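Local coordinates for BH2602 protein (Bacillus halodurans, PDB 3NWZ) that probably hydrolyses acyl-CoA thioesters as a PaaI-type member of the thioesterase superfamily, and binds coenzyme A, at the interface of chains A and B. Residues are numbered along the deposited sequence; one frame, centred on the assembly and turned at random. Chains: chain A/B, BH2602 protein.

The interface of chains A and B. Residues chain A 113-117; chain B 110-114.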
# COMPACT_ATOMS: atom_id res chain seq x y z
N LEU A 113 -2.58 0.51 -5.77
CA LEU A 113 -1.93 -0.79 -5.88
C LEU A 113 -1.02 -0.88 -4.67
O LEU A 113 -0.33 0.08 -4.34
CB LEU A 113 -1.11 -0.87 -7.17
CG LEU A 113 -0.48 -2.23 -7.49
CD1 LEU A 113 -1.56 -3.34 -7.52
CD2 LEU A 113 0.23 -2.14 -8.82
N ASN A 114 -1.04 -2.02 -3.99
CA ASN A 114 -0.22 -2.23 -2.80
C ASN A 114 0.29 -3.64 -2.88
O ASN A 114 -0.44 -4.56 -3.22
CB ASN A 114 -1.04 -2.08 -1.53
CG ASN A 114 -0.18 -1.76 -0.31
OD1 ASN A 114 0.81 -2.45 -0.01
ND2 ASN A 114 -0.56 -0.71 0.41
N ILE A 115 1.57 -3.81 -2.58
CA ILE A 115 2.20 -5.11 -2.69
C ILE A 115 3.24 -5.32 -1.58
O ILE A 115 3.94 -4.39 -1.18
CB ILE A 115 2.86 -5.25 -4.07
CG1 ILE A 115 2.00 -4.57 -5.13
CG2 ILE A 115 2.99 -6.72 -4.44
CD1 ILE A 115 2.67 -4.39 -6.48
N HIS A 116 3.31 -6.54 -1.09
CA HIS A 116 4.25 -6.92 -0.04
C HIS A 116 5.04 -8.07 -0.64
O HIS A 116 4.47 -9.09 -1.01
CB HIS A 116 3.50 -7.37 1.22
CG HIS A 116 2.76 -6.26 1.89
ND1 HIS A 116 3.16 -5.71 3.08
CD2 HIS A 116 1.69 -5.53 1.48
CE1 HIS A 116 2.39 -4.68 3.37
NE2 HIS A 116 1.49 -4.54 2.42
N TYR A 117 6.34 -7.89 -0.76
CA TYR A 117 7.19 -8.92 -1.33
C TYR A 117 7.55 -9.88 -0.24
O TYR A 117 7.94 -9.47 0.85
CB TYR A 117 8.42 -8.29 -1.95
CG TYR A 117 8.09 -7.53 -3.21
CD1 TYR A 117 7.99 -8.19 -4.44
CD2 TYR A 117 7.80 -6.17 -3.16
CE1 TYR A 117 7.60 -7.51 -5.60
CE2 TYR A 117 7.42 -5.49 -4.31
CZ TYR A 117 7.32 -6.16 -5.52
OH TYR A 117 6.92 -5.48 -6.63
N THR B 110 13.28 -4.70 -2.71
CA THR B 110 12.00 -4.05 -2.46
C THR B 110 11.14 -4.95 -1.57
O THR B 110 10.92 -6.13 -1.87
CB THR B 110 11.23 -3.76 -3.77
OG1 THR B 110 12.08 -3.05 -4.67
CG2 THR B 110 10.01 -2.92 -3.46
N SER B 111 10.64 -4.35 -0.50
CA SER B 111 9.84 -5.02 0.51
C SER B 111 8.36 -4.64 0.37
O SER B 111 7.49 -5.53 0.26
CB SER B 111 10.40 -4.62 1.89
OG SER B 111 9.65 -5.14 2.96
N GLU B 112 8.07 -3.34 0.39
CA GLU B 112 6.71 -2.81 0.25
C GLU B 112 6.64 -1.79 -0.87
O GLU B 112 7.51 -0.95 -0.99
CB GLU B 112 6.23 -2.10 1.53
CG GLU B 112 5.57 -2.95 2.58
CD GLU B 112 6.57 -3.83 3.29
OE1 GLU B 112 7.63 -3.31 3.70
OE2 GLU B 112 6.28 -5.04 3.43
N LEU B 113 5.58 -1.84 -1.67
CA LEU B 113 5.41 -0.87 -2.72
C LEU B 113 3.98 -0.38 -2.75
O LEU B 113 3.05 -1.15 -2.99
CB LEU B 113 5.80 -1.46 -4.07
CG LEU B 113 5.73 -0.44 -5.22
CD1 LEU B 113 6.50 0.82 -4.84
CD2 LEU B 113 6.31 -1.06 -6.48
N ASN B 114 3.81 0.91 -2.50
CA ASN B 114 2.50 1.54 -2.52
C ASN B 114 2.46 2.62 -3.60
O ASN B 114 3.29 3.53 -3.61
CB ASN B 114 2.20 2.19 -1.18
CG ASN B 114 0.72 2.46 -1.00
OD1 ASN B 114 0.09 3.14 -1.82
ND2 ASN B 114 0.15 1.93 0.07
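The phenol ring of A:Tyr117 has the carbonyl carbon of B:Ser111 at its edge, in the ring plane, while B:Thr110 comes in above one face: its carbonyl O stands over the CG/CD2 side, 3.4 Å from A:Tyr117 CD2, and its methyl CG2 lies by CE2, also out of the plane. These two side chains run side by side and point the same way. The imidazole of A:His116 crosses B:Glu112 obliquely, ring and carboxylate planes 54° apart, with CE1 against methylene CG at 3.7 Å. A:His116 ND1 makes a weak, bent hydrogen bond of 3.2 Å to B:Glu112 OE2. The glutamate chain bends at chi2, and its other oxygen, OE1, accepts the hydroxyl OG of B:Ser111 at 2.8 Å from above the carboxylate plane. An alanine at B:Glu112 would probably deprive the imidazole of this packing and polar partner and B:Ser111 OG of its acceptor. Backbone bonds join the two copies of strand 108-117 antiparallel about a two-fold axis, continuing a beta-sheet from chain to chain, as in hot-dog-fold thioesterases. A:Ile115 N and O bond B:Leu113 O and N, each at 3.1 Å, the first more bent; A:Tyr117 N meets B:Ser111 O at 2.8 Å, almost straight (174° at H). At the axis A:Asn114 faces B:Asn114, both with CG anti to the backbone N; the amide planes stand 71° apart, and the ND2-to-ND2 approach, no hydrogen bond, is doubtful at this resolution.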